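Local coordinates for protein D-psicose 3-epimerase (Agrobacterium tumefaciens, PDB 2HK0) that interconverts D-fructose and D-psicose by epimerising carbon 3 of the free ketohexose, in a metal-dependent active site within a TIM barrel, at residues Gly49-Glu54 and Phe302-Leu307; Ile42-Lys47 and Lys291-Ala296; Arg236-Gly239 and Pro244-Glu247; His32-Lys37 and Glu264-Thr269; Phe205-Asn208 and Ser213-Asp216. All coordinates share one frame; numbering follows the deposited sequence.

Contact 1: residues Gly49-Glu54 and Phe302-Leu307; sequences GFDIIE and FSRFVL
R304, on the last helix of the TIM barrel, reaches straight across to D51 and the carbonyl of G49, where the chain leaves helix 39-47 and enters strand 52-56. The two side chains come from opposite directions. The arginine chain is extended from CG to NE, which carries the guanidinium out to the loop with NH2 and NH1 leading. D51 meets it with its carboxylate plane turned 50° from the guanidinium plane, and D51 CG lies in that plane, off the NH2 edge. R304 NH2 donates to D51 OD2 at 3.1 Å in a nearly straight bond (168°). It approaches OD2 from above the carboxylate plane, while D51 OD1 is also 3.1 Å from R304 NH2 and completes the salt bridge. The same nitrogen donates to G49 O (2.9 Å), and R304 NH1 adds a weak bond to this oxygen at 3.2 Å. G49 O is thus gripped by both terminal nitrogens, and the several bonds together hold the guanidinium's rotation.

G49 closes helix 39-47 in a Schellman motif, with the positive phi (103°) of that motif. D51 also ties in strand 22-26, its OD2 accepting from the backbone N of H23. On the other side of the helix, F302 and V306 pack against the second subunit, so one helix faces both the strand entries and a subunit interface. A water lies beside the ion pair and donates to D51 OD2 over 2.8 Å.

Contact 2: residues Ile42-Lys47 and Lys291-Ala296; sequences IEKVAK and KMDEDA
Helices 39-47 and 289-307, the first and last helices round the barrel, are joined on the protein surface by a salt bridge between K44 and D293. K44 NZ stands 2.7 Å from D293 OD1, to which it donates, and 2.9 Å from D293 OD2, so the ammonium sits in the mouth of the carboxylate, near its plane. It meets OD1 on the syn side and only 16° out of that plane. The two side chains approach from opposite directions. The lysine leaves its helix with CG anti to the backbone N (chi1 -174°), then bends at each of its later torsions to bring NZ round to the aspartate. D293 needs no such detour, since its CB already heads for helix 39-47.

In the closed barrel, strand 260-263 lies next to strand 22-26, and the two helices flank this seam on the outside. W30, in the loop after strand 22-26, serves both partners: its ring makes a cation-pi contact with K44, and its NE1 gives D293 OD1 a weak hydrogen bond. The lysine charge is thus probably stabilised by both a carboxylate and an aromatic ring.

Each helix also carries an ion pair of its own, one turn apart. K47 NZ donates to E43 OE2 at 3.0 Å, coming from above the carboxylate plane. On the other helix K291 NZ lies 3.2 Å from D295 OD1, again on the syn side, and K240 forms a second salt bridge to that same D295 oxygen.

Contact 3: residues Arg236-Gly239 and Pro244-Glu247; sequences RVPG and PWHE
The apolar part of this contact is P238 CB set over the rim of the six-membered ring of W245, an off-centre CH-pi contact. P238 CB lies 4.2 Å from the ring centroid. It stands 3.7 Å above the indole plane but is shifted toward the rim, which brings P238 CB within 3.8 Å of W245 CZ2. P238 CG follows at 4.1 Å from W245 CH2. The two side chains cross obliquely, and CB with CG, one edge of the proline ring, does the touching. W245 CG is anti to the carbonyl carbon (chi1 -63°), which throws the indole from the first turn of helix 245-254 back toward the loop.

The polar part passes through a third residue. G239 N and W245 NE1 lie 3.6 Å apart, and both donate to OE2 of E232, which ties loop and helix together and keeps two buried N-H groups satisfied.

Both segments belong to the connection from strand 225-230 to helix 245-254, a beta-alpha loop of the TIM barrel that leads into the first turn of its helix. P238 and W245 rest on T230 of that strand, while helix 289-307 closes in with A299 and S303 against P238, V306 against W245, and F302 edge-to-face with the indole.

Contact 4: residues His32-Lys37 and Glu264-Thr269; sequences HEWSAK and EPFVKT
H32 and W34 reach out of the loop after strand 22-26 to meet K268 and F266 in the loop after strand 260-263. H32 carries CG beside its backbone N (chi1 -57°), which swings the imidazole across to the other loop. There K268 CB lies in the plane of the ring, off its edge, 3.7 Å from H32 CE1. Only the root of the lysine takes part: K268 starts toward H32, then folds at chi2 (-68°) and leads its amine away to S284 OG and the carbonyl oxygen of A287. A water held at the edge of the imidazole, 3.1 Å from H32 ND1, is hydrogen-bonded to K268 O over 2.7 Å and so bridges the loops where their side chains touch.

W34 and F266 form the second meeting point. Their side chains cross at about a right angle and the ring planes stand 79° apart, with centroids 6.0 Å from each other. The pair is oblique, touching through the corner of the indole: W34 CH2 is 3.9 Å from F266 CE1 and from F266 CZ alike. W34 lies within a type I turn, E33 to A36, closed by a weak backbone bond, and its indole is fixed at the far side by W34 NE1 donating to D276 OD2. Y26 and I273 pack against both rings. Such a meeting of the loops after the first and last strands belongs to the C-terminal mouth of a TIM barrel, the end at which enzymes of this fold carry their active sites.

Contact 5: residues Phe205-Asn208 and Ser213-Asp216; sequences FHMN and SFGD
Two consecutive short helices, 204-210 and 214-221, joined by a tight turn, are packed together on their buried side by F214, which folds back against M207 and N208. M207 CB lies 3.8 Å from F214 CE2. The selenium of this selenomethionine takes an oblique position beside the ring, 5.4 Å from its centroid and 4.1 Å from F214 CD2, a Met-aromatic contact. The far end of the ring meets N208: F214 CZ is 3.5 Å from N208 CA and 3.6 Å from N208 OD1. That oxygen lies in the ring plane, at its edge, and the amide is turned only 27° from the ring, nearly coplanar with it. N208 sets CG anti to its backbone nitrogen (chi1 -173°), which carries the amide past the phenylalanine.

The other half of the amide is used between subunits. N208 ND2 donates to the carbonyl oxygen of N208 in the fourth subunit, while N208 O accepts from R242 of that subunit, so the residue beside F214 stands at an interface.

The second helix is capped at its first turn. S213 is the N-cap, its OG accepting from D216 N over 3.1 Å in a nearly straight bond (166°). E247 OE2 accepts from the preceding amide, G215 N, so two N-H groups of the first turn are capped by side chains. Helix 204-210 follows strand 198-203 directly, with F205 N bonded to D203 OD1. Helix 245-254 closes over F214 through E247 and I248, P244 comes in just ahead of it, and M243 touches the same ring.

How the contacts relate
Contacts 1, 2 and 4 cross along the chain, each pairing an early segment with a late one near the place where the first and last strands close the barrel. Contacts 3 and 5 are local and lie nested inside those loops, contact 5 closing before contact 3 opens. Helix 289-307 serves contacts 1 and 2, whose centres are 11 Å apart, and also packs on contact 3, whose centre is 12 Å from that of contact 1. Contact 3 meets contact 5 through E247, 11 Å away between centres. Contact 4 sits at the C-terminal mouth of the barrel and is touched by M292 of contact 2. Contacts 1, 3 and 5 also lie at subunit interfaces of the four-chain assembly.

Contact 1: residues Gly49-Glu54 and Phe302-Leu307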
# COMPACT_ATOMS: atom_id res chain seq x y z
N GLY A 49 7.11 -19.40 -22.29
CA GLY A 49 7.91 -18.19 -22.25
C GLY A 49 8.88 -17.99 -21.09
O GLY A 49 9.62 -17.01 -21.07
N PHE A 50 8.88 -18.90 -20.13
CA PHE A 50 9.79 -18.77 -19.00
C PHE A 50 11.25 -19.01 -19.38
O PHE A 50 11.54 -19.81 -20.27
CB PHE A 50 9.38 -19.75 -17.89
CG PHE A 50 8.07 -19.40 -17.20
CD1 PHE A 50 8.05 -18.54 -16.10
CD2 PHE A 50 6.86 -19.94 -17.65
CE1 PHE A 50 6.85 -18.22 -15.45
CE2 PHE A 50 5.65 -19.63 -17.01
CZ PHE A 50 5.66 -18.76 -15.90
N ASP A 51 12.17 -18.33 -18.70
CA ASP A 51 13.60 -18.50 -18.93
C ASP A 51 14.07 -19.72 -18.13
O ASP A 51 15.06 -20.35 -18.46
CB ASP A 51 14.38 -17.30 -18.38
CG ASP A 51 13.89 -15.96 -18.93
OD1 ASP A 51 13.88 -15.82 -20.17
OD2 ASP A 51 13.55 -15.06 -18.13
N ILE A 52 13.36 -20.03 -17.05
CA ILE A 52 13.74 -21.11 -16.15
C ILE A 52 12.58 -21.98 -15.66
O ILE A 52 11.44 -21.52 -15.54
CB ILE A 52 14.39 -20.49 -14.87
CG1 ILE A 52 15.70 -19.79 -15.23
CG2 ILE A 52 14.59 -21.56 -13.79
CD1 ILE A 52 16.20 -18.91 -14.11
N ILE A 53 12.89 -23.24 -15.38
CA ILE A 53 11.91 -24.14 -14.78
C ILE A 53 12.63 -24.65 -13.53
O ILE A 53 13.78 -25.07 -13.60
CB ILE A 53 11.51 -25.34 -15.69
CG1 ILE A 53 10.57 -26.27 -14.91
CG2 ILE A 53 12.74 -26.11 -16.16
CD1 ILE A 53 9.99 -27.45 -15.74
N GLU A 54 11.97 -24.54 -12.38
CA GLU A 54 12.58 -25.01 -11.16
C GLU A 54 12.01 -26.38 -10.87
O GLU A 54 10.80 -26.58 -10.94
CB GLU A 54 12.31 -24.07 -9.98
CG GLU A 54 12.92 -24.59 -8.69
CD GLU A 54 13.31 -23.47 -7.73
OE1 GLU A 54 14.19 -22.68 -8.08
OE2 GLU A 54 12.76 -23.40 -6.61
N PHE A 302 3.49 -9.95 -16.20
CA PHE A 302 3.34 -9.00 -15.10
C PHE A 302 4.69 -8.88 -14.39
O PHE A 302 5.17 -7.78 -14.12
CB PHE A 302 2.27 -9.53 -14.12
CG PHE A 302 2.14 -8.74 -12.85
CD1 PHE A 302 1.24 -7.68 -12.75
CD2 PHE A 302 2.92 -9.05 -11.74
CE1 PHE A 302 1.12 -6.95 -11.56
CE2 PHE A 302 2.82 -8.33 -10.56
CZ PHE A 302 1.91 -7.27 -10.47
N SER A 303 5.30 -10.02 -14.09
CA SER A 303 6.57 -10.00 -13.36
C SER A 303 7.70 -9.34 -14.12
O SER A 303 8.50 -8.62 -13.54
CB SER A 303 6.97 -11.42 -12.95
OG SER A 303 5.99 -11.95 -12.08
N ARG A 304 7.77 -9.58 -15.42
CA ARG A 304 8.83 -8.96 -16.19
C ARG A 304 8.64 -7.45 -16.27
O ARG A 304 9.62 -6.69 -16.19
CB ARG A 304 8.87 -9.56 -17.60
CG ARG A 304 9.47 -10.94 -17.63
CD ARG A 304 9.40 -11.60 -19.01
NE ARG A 304 10.29 -12.76 -19.06
CZ ARG A 304 10.11 -13.81 -19.85
NH1 ARG A 304 9.07 -13.87 -20.68
NH2 ARG A 304 10.98 -14.82 -19.82
N PHE A 305 7.39 -7.02 -16.38
CA PHE A 305 7.05 -5.59 -16.51
C PHE A 305 7.21 -4.79 -15.21
O PHE A 305 7.74 -3.69 -15.23
CB PHE A 305 5.61 -5.45 -17.06
CG PHE A 305 5.20 -4.02 -17.37
CD1 PHE A 305 6.01 -3.19 -18.16
CD2 PHE A 305 3.98 -3.51 -16.90
CE1 PHE A 305 5.61 -1.88 -18.46
CE2 PHE A 305 3.57 -2.20 -17.20
CZ PHE A 305 4.38 -1.38 -17.98
N VAL A 306 6.79 -5.36 -14.09
CA VAL A 306 6.88 -4.69 -12.81
C VAL A 306 8.20 -4.96 -12.08
O VAL A 306 8.72 -4.10 -11.37
CB VAL A 306 5.69 -5.12 -11.90
CG1 VAL A 306 5.81 -4.54 -10.49
CG2 VAL A 306 4.40 -4.69 -12.54
N LEU A 307 8.76 -6.15 -12.25
CA LEU A 307 10.00 -6.48 -11.55
C LEU A 307 11.27 -6.24 -12.33
O LEU A 307 12.28 -5.83 -11.76
CB LEU A 307 9.96 -7.93 -11.06
CG LEU A 307 8.87 -8.25 -10.04
CD1 LEU A 307 9.10 -9.65 -9.47
CD2 LEU A 307 8.90 -7.22 -8.91
O HOH W 1 12.64 -12.46 -18.37

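Contact 2: residues Ile42-Lys47 and Lys291-Ala296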
# COMPACT_ATOMS: atom_id res chain seq x y z
N ILE A 42 9.61 -29.48 -18.98
CA ILE A 42 10.70 -28.71 -19.55
C ILE A 42 10.20 -27.98 -20.80
O ILE A 42 10.28 -26.75 -20.90
CB ILE A 42 11.87 -29.61 -19.96
CG1 ILE A 42 12.45 -30.33 -18.74
CG2 ILE A 42 12.94 -28.78 -20.66
CD1 ILE A 42 13.25 -29.46 -17.83
N GLU A 43 9.68 -28.75 -21.75
CA GLU A 43 9.16 -28.21 -23.00
C GLU A 43 7.95 -27.32 -22.80
O GLU A 43 7.82 -26.28 -23.44
CB GLU A 43 8.79 -29.36 -23.94
CG GLU A 43 8.30 -28.88 -25.30
CD GLU A 43 7.61 -29.98 -26.11
OE1 GLU A 43 8.16 -31.10 -26.18
OE2 GLU A 43 6.52 -29.70 -26.67
N LYS A 44 7.04 -27.72 -21.92
CA LYS A 44 5.83 -26.95 -21.68
C LYS A 44 6.15 -25.57 -21.10
O LYS A 44 5.66 -24.55 -21.58
CB LYS A 44 4.92 -27.70 -20.70
CG LYS A 44 3.55 -27.07 -20.48
CD LYS A 44 3.07 -27.36 -19.07
CE LYS A 44 1.61 -27.71 -18.99
NZ LYS A 44 0.68 -26.68 -19.46
N VAL A 45 6.96 -25.55 -20.04
CA VAL A 45 7.32 -24.30 -19.40
C VAL A 45 8.09 -23.40 -20.37
O VAL A 45 7.86 -22.19 -20.41
CB VAL A 45 8.15 -24.59 -18.11
CG1 VAL A 45 8.73 -23.31 -17.55
CG2 VAL A 45 7.25 -25.28 -17.08
N ALA A 46 8.98 -23.98 -21.17
CA ALA A 46 9.72 -23.19 -22.14
C ALA A 46 8.74 -22.56 -23.13
O ALA A 46 8.85 -21.38 -23.47
CB ALA A 46 10.72 -24.07 -22.89
N LYS A 47 7.77 -23.35 -23.58
CA LYS A 47 6.79 -22.85 -24.54
C LYS A 47 5.95 -21.71 -23.97
O LYS A 47 5.46 -20.87 -24.71
CB LYS A 47 5.86 -23.97 -25.01
CG LYS A 47 6.54 -25.10 -25.77
CD LYS A 47 7.00 -24.68 -27.16
CE LYS A 47 7.45 -25.91 -27.95
NZ LYS A 47 6.40 -26.98 -27.96
N LYS A 291 -6.46 -22.69 -18.40
CA LYS A 291 -6.57 -21.49 -17.60
C LYS A 291 -5.33 -21.39 -16.69
O LYS A 291 -4.80 -20.30 -16.47
CB LYS A 291 -7.86 -21.50 -16.77
CG LYS A 291 -8.10 -20.24 -15.92
CD LYS A 291 -7.95 -18.97 -16.74
CE LYS A 291 -8.61 -17.78 -16.06
NZ LYS A 291 -8.19 -17.65 -14.64
N MSE A 292 -4.85 -22.52 -16.19
CA MSE A 292 -3.65 -22.53 -15.34
C MSE A 292 -2.46 -21.95 -16.11
O MSE A 292 -1.67 -21.17 -15.57
CB MSE A 292 -3.34 -23.95 -14.88
CG MSE A 292 -4.37 -24.53 -13.90
SE MSE A 292 -4.18 -23.71 -12.11
CE MSE A 292 -2.64 -24.80 -11.55
N ASP A 293 -2.34 -22.33 -17.38
CA ASP A 293 -1.27 -21.84 -18.27
C ASP A 293 -1.39 -20.35 -18.50
O ASP A 293 -0.40 -19.62 -18.52
CB ASP A 293 -1.34 -22.54 -19.63
CG ASP A 293 -0.90 -23.99 -19.57
OD1 ASP A 293 -0.44 -24.47 -18.51
OD2 ASP A 293 -1.03 -24.67 -20.62
N GLU A 294 -2.63 -19.90 -18.71
CA GLU A 294 -2.92 -18.50 -18.96
C GLU A 294 -2.53 -17.64 -17.74
O GLU A 294 -1.91 -16.60 -17.89
CB GLU A 294 -4.41 -18.34 -19.28
CG GLU A 294 -4.86 -16.96 -19.73
CD GLU A 294 -6.38 -16.83 -19.74
OE1 GLU A 294 -7.05 -17.76 -20.26
OE2 GLU A 294 -6.90 -15.82 -19.22
N ASP A 295 -2.91 -18.08 -16.55
CA ASP A 295 -2.54 -17.35 -15.34
C ASP A 295 -1.00 -17.29 -15.24
O ASP A 295 -0.42 -16.25 -14.95
CB ASP A 295 -3.09 -18.03 -14.08
CG ASP A 295 -4.57 -17.76 -13.87
OD1 ASP A 295 -5.10 -16.80 -14.45
OD2 ASP A 295 -5.20 -18.51 -13.10
N ALA A 296 -0.34 -18.43 -15.48
CA ALA A 296 1.12 -18.49 -15.43
C ALA A 296 1.72 -17.51 -16.44
O ALA A 296 2.61 -16.72 -16.12
CB ALA A 296 1.61 -19.91 -15.72

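Contact 3: residues Arg236-Gly239 and Pro244-Glu247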
# COMPACT_ATOMS: atom_id res chain seq x y z
N ARG A 236 -1.25 -17.41 -4.69
CA ARG A 236 -1.74 -17.34 -6.07
C ARG A 236 -0.56 -16.80 -6.89
O ARG A 236 0.43 -16.33 -6.32
CB ARG A 236 -2.92 -16.39 -6.17
CG ARG A 236 -4.22 -16.93 -5.55
CD ARG A 236 -5.27 -15.83 -5.55
NE ARG A 236 -4.87 -14.82 -4.58
CZ ARG A 236 -5.33 -13.57 -4.56
NH1 ARG A 236 -6.22 -13.16 -5.46
NH2 ARG A 236 -4.89 -12.75 -3.61
N VAL A 237 -0.67 -16.85 -8.21
CA VAL A 237 0.39 -16.36 -9.06
C VAL A 237 0.55 -14.86 -8.88
O VAL A 237 -0.41 -14.14 -8.59
CB VAL A 237 0.12 -16.67 -10.54
CG1 VAL A 237 -0.12 -18.17 -10.74
CG2 VAL A 237 -1.06 -15.87 -11.02
N PRO A 238 1.78 -14.37 -9.04
CA PRO A 238 2.07 -12.94 -8.90
C PRO A 238 1.18 -12.08 -9.79
O PRO A 238 0.98 -12.38 -10.97
CB PRO A 238 3.54 -12.85 -9.29
CG PRO A 238 4.09 -14.19 -8.80
CD PRO A 238 3.01 -15.14 -9.28
N GLY A 239 0.64 -11.01 -9.22
CA GLY A 239 -0.22 -10.12 -9.98
C GLY A 239 -1.70 -10.28 -9.64
O GLY A 239 -2.51 -9.40 -9.97
N PRO A 244 3.21 -5.89 -2.48
CA PRO A 244 3.71 -4.60 -2.99
C PRO A 244 4.76 -4.81 -4.10
O PRO A 244 5.94 -4.50 -3.94
CB PRO A 244 4.32 -3.94 -1.76
CG PRO A 244 3.99 -4.86 -0.60
CD PRO A 244 3.81 -6.21 -1.18
N TRP A 245 4.31 -5.32 -5.24
CA TRP A 245 5.19 -5.61 -6.35
C TRP A 245 6.10 -4.47 -6.79
O TRP A 245 7.28 -4.70 -7.06
CB TRP A 245 4.36 -6.15 -7.52
CG TRP A 245 3.67 -7.44 -7.17
CD1 TRP A 245 2.32 -7.66 -7.08
CD2 TRP A 245 4.30 -8.67 -6.79
NE1 TRP A 245 2.07 -8.96 -6.67
CE2 TRP A 245 3.26 -9.60 -6.48
CE3 TRP A 245 5.64 -9.08 -6.68
CZ2 TRP A 245 3.53 -10.91 -6.07
CZ3 TRP A 245 5.90 -10.38 -6.27
CH2 TRP A 245 4.85 -11.28 -5.97
N HIS A 246 5.58 -3.26 -6.83
CA HIS A 246 6.38 -2.12 -7.23
C HIS A 246 7.56 -1.88 -6.27
O HIS A 246 8.69 -1.65 -6.69
CB HIS A 246 5.50 -0.87 -7.34
CG HIS A 246 6.25 0.36 -7.76
ND1 HIS A 246 6.61 1.34 -6.87
CD2 HIS A 246 6.72 0.75 -8.97
CE1 HIS A 246 7.27 2.29 -7.51
NE2 HIS A 246 7.35 1.96 -8.78
N GLU A 247 7.28 -1.95 -4.97
CA GLU A 247 8.31 -1.77 -3.94
C GLU A 247 9.37 -2.89 -4.07
O GLU A 247 10.58 -2.65 -3.95
CB GLU A 247 7.67 -1.84 -2.55
CG GLU A 247 8.66 -1.64 -1.40
CD GLU A 247 8.04 -1.90 -0.04
OE1 GLU A 247 6.83 -1.63 0.12
OE2 GLU A 247 8.74 -2.36 0.89

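Contact 4: residues His32-Lys37 and Glu264-Thr269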
# COMPACT_ATOMS: atom_id res chain seq x y z
N HIS A 32 -0.48 -32.43 -8.21
CA HIS A 32 -1.09 -32.63 -6.90
C HIS A 32 -0.20 -33.51 -6.04
O HIS A 32 -0.40 -33.62 -4.83
CB HIS A 32 -2.45 -33.33 -7.04
CG HIS A 32 -3.41 -32.60 -7.91
ND1 HIS A 32 -3.80 -31.30 -7.67
CD2 HIS A 32 -4.06 -32.98 -9.04
CE1 HIS A 32 -4.64 -30.91 -8.61
NE2 HIS A 32 -4.81 -31.91 -9.45
N GLU A 33 0.77 -34.15 -6.68
CA GLU A 33 1.69 -35.05 -6.00
C GLU A 33 3.15 -34.62 -6.26
O GLU A 33 3.48 -34.21 -7.38
CB GLU A 33 1.48 -36.47 -6.52
CG GLU A 33 1.27 -37.52 -5.46
CD GLU A 33 0.02 -37.29 -4.65
OE1 GLU A 33 -1.08 -37.15 -5.24
OE2 GLU A 33 0.13 -37.25 -3.41
N TRP A 34 4.01 -34.71 -5.25
CA TRP A 34 5.41 -34.35 -5.43
C TRP A 34 6.09 -35.38 -6.33
O TRP A 34 7.13 -35.12 -6.93
CB TRP A 34 6.16 -34.32 -4.09
CG TRP A 34 5.64 -33.34 -3.07
CD1 TRP A 34 5.12 -33.65 -1.84
CD2 TRP A 34 5.62 -31.91 -3.16
NE1 TRP A 34 4.80 -32.50 -1.16
CE2 TRP A 34 5.09 -31.42 -1.95
CE3 TRP A 34 6.01 -31.00 -4.15
CZ2 TRP A 34 4.94 -30.05 -1.69
CZ3 TRP A 34 5.85 -29.63 -3.89
CH2 TRP A 34 5.32 -29.17 -2.68
N SER A 35 5.48 -36.56 -6.43
CA SER A 35 6.02 -37.67 -7.22
C SER A 35 5.89 -37.49 -8.74
O SER A 35 6.51 -38.22 -9.50
CB SER A 35 5.34 -38.97 -6.80
OG SER A 35 3.97 -38.96 -7.15
N ALA A 36 5.08 -36.53 -9.18
CA ALA A 36 4.92 -36.31 -10.62
C ALA A 36 6.26 -35.90 -11.23
O ALA A 36 6.92 -34.99 -10.74
CB ALA A 36 3.87 -35.23 -10.87
N LYS A 37 6.66 -36.57 -12.31
CA LYS A 37 7.92 -36.28 -12.99
C LYS A 37 7.90 -34.94 -13.71
O LYS A 37 6.89 -34.54 -14.29
CB LYS A 37 8.26 -37.38 -13.99
CG LYS A 37 8.58 -38.71 -13.33
CD LYS A 37 8.95 -39.76 -14.38
CE LYS A 37 9.23 -41.10 -13.74
NZ LYS A 37 9.18 -42.19 -14.77
N GLU A 264 6.25 -19.48 -7.32
CA GLU A 264 5.98 -20.76 -6.69
C GLU A 264 4.52 -20.79 -6.26
O GLU A 264 4.20 -20.84 -5.08
CB GLU A 264 6.91 -20.89 -5.48
CG GLU A 264 6.84 -22.19 -4.70
CD GLU A 264 7.79 -22.16 -3.50
OE1 GLU A 264 7.79 -21.15 -2.78
OE2 GLU A 264 8.53 -23.15 -3.29
N PRO A 265 3.60 -20.77 -7.23
CA PRO A 265 2.19 -20.79 -6.85
C PRO A 265 1.63 -22.17 -6.51
O PRO A 265 1.96 -23.17 -7.13
CB PRO A 265 1.51 -20.14 -8.06
CG PRO A 265 2.37 -20.60 -9.22
CD PRO A 265 3.79 -20.65 -8.70
N PHE A 266 0.77 -22.19 -5.51
CA PHE A 266 0.12 -23.43 -5.07
C PHE A 266 -1.35 -23.03 -4.89
O PHE A 266 -1.73 -22.44 -3.87
CB PHE A 266 0.73 -23.92 -3.75
CG PHE A 266 2.14 -24.46 -3.88
CD1 PHE A 266 2.38 -25.68 -4.52
CD2 PHE A 266 3.22 -23.78 -3.32
CE1 PHE A 266 3.68 -26.22 -4.60
CE2 PHE A 266 4.52 -24.29 -3.39
CZ PHE A 266 4.76 -25.52 -4.03
N VAL A 267 -2.18 -23.37 -5.88
CA VAL A 267 -3.58 -23.01 -5.86
C VAL A 267 -4.55 -24.20 -5.97
O VAL A 267 -5.77 -24.00 -6.01
CB VAL A 267 -3.87 -21.99 -7.00
CG1 VAL A 267 -3.00 -20.72 -6.83
CG2 VAL A 267 -3.60 -22.64 -8.35
N LYS A 268 -4.03 -25.42 -6.02
CA LYS A 268 -4.87 -26.61 -6.13
C LYS A 268 -4.92 -27.47 -4.86
O LYS A 268 -3.89 -27.82 -4.28
CB LYS A 268 -4.39 -27.48 -7.30
CG LYS A 268 -4.64 -26.85 -8.67
CD LYS A 268 -6.13 -26.77 -8.99
CE LYS A 268 -6.38 -26.21 -10.41
NZ LYS A 268 -7.83 -26.26 -10.83
N THR A 269 -6.14 -27.82 -4.44
CA THR A 269 -6.33 -28.66 -3.26
C THR A 269 -6.10 -30.11 -3.65
O THR A 269 -6.10 -30.44 -4.83
CB THR A 269 -7.78 -28.63 -2.75
OG1 THR A 269 -8.61 -29.31 -3.69
CG2 THR A 269 -8.28 -27.20 -2.56
O HOH W 2 -2.78 -30.23 -5.00

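Contact 5: residues Phe205-Asn208 and Ser213-Asp216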
# COMPACT_ATOMS: atom_id res chain seq x y z
N PHE A 205 6.09 -15.05 -0.04
CA PHE A 205 5.10 -15.66 0.84
C PHE A 205 5.56 -15.63 2.31
O PHE A 205 4.76 -15.33 3.22
CB PHE A 205 4.83 -17.12 0.41
CG PHE A 205 3.97 -17.91 1.38
CD1 PHE A 205 2.61 -17.61 1.54
CD2 PHE A 205 4.52 -18.94 2.14
CE1 PHE A 205 1.81 -18.34 2.44
CE2 PHE A 205 3.73 -19.68 3.04
CZ PHE A 205 2.37 -19.38 3.19
N HIS A 206 6.83 -15.92 2.53
CA HIS A 206 7.38 -15.97 3.88
C HIS A 206 7.67 -14.57 4.40
O HIS A 206 7.44 -14.27 5.58
CB HIS A 206 8.65 -16.83 3.89
CG HIS A 206 8.42 -18.24 3.45
ND1 HIS A 206 7.60 -19.10 4.13
CD2 HIS A 206 8.89 -18.93 2.38
CE1 HIS A 206 7.57 -20.27 3.51
NE2 HIS A 206 8.34 -20.19 2.44
N MSE A 207 8.17 -13.71 3.52
CA MSE A 207 8.45 -12.33 3.91
C MSE A 207 7.15 -11.65 4.37
O MSE A 207 7.15 -10.85 5.30
CB MSE A 207 9.02 -11.54 2.73
CG MSE A 207 10.35 -12.00 2.21
SE MSE A 207 10.84 -10.84 0.69
CE MSE A 207 10.25 -11.90 -0.72
N ASN A 208 6.04 -11.98 3.70
CA ASN A 208 4.74 -11.39 4.01
C ASN A 208 4.36 -11.59 5.47
O ASN A 208 3.67 -10.76 6.06
CB ASN A 208 3.64 -11.98 3.12
CG ASN A 208 2.31 -11.27 3.29
OD1 ASN A 208 2.20 -10.07 3.02
ND2 ASN A 208 1.30 -11.99 3.75
N SER A 213 9.55 -4.90 6.55
CA SER A 213 9.45 -4.23 5.25
C SER A 213 10.05 -5.09 4.12
O SER A 213 11.17 -5.57 4.25
CB SER A 213 10.18 -2.88 5.31
OG SER A 213 10.45 -2.38 4.00
N PHE A 214 9.31 -5.25 3.02
CA PHE A 214 9.79 -6.06 1.89
C PHE A 214 11.05 -5.43 1.28
O PHE A 214 12.05 -6.12 1.05
CB PHE A 214 8.71 -6.19 0.80
CG PHE A 214 7.53 -7.03 1.20
CD1 PHE A 214 6.43 -6.46 1.84
CD2 PHE A 214 7.51 -8.40 0.92
CE1 PHE A 214 5.32 -7.25 2.20
CE2 PHE A 214 6.41 -9.18 1.28
CZ PHE A 214 5.32 -8.60 1.92
N GLY A 215 10.98 -4.12 1.02
CA GLY A 215 12.12 -3.44 0.46
C GLY A 215 13.33 -3.52 1.37
O GLY A 215 14.46 -3.75 0.91
N ASP A 216 13.12 -3.31 2.67
CA ASP A 216 14.21 -3.36 3.62
C ASP A 216 14.83 -4.75 3.71
O ASP A 216 16.05 -4.86 3.83
CB ASP A 216 13.76 -2.94 5.03
CG ASP A 216 13.70 -1.42 5.19
OD1 ASP A 216 14.10 -0.68 4.27
OD2 ASP A 216 13.25 -0.97 6.27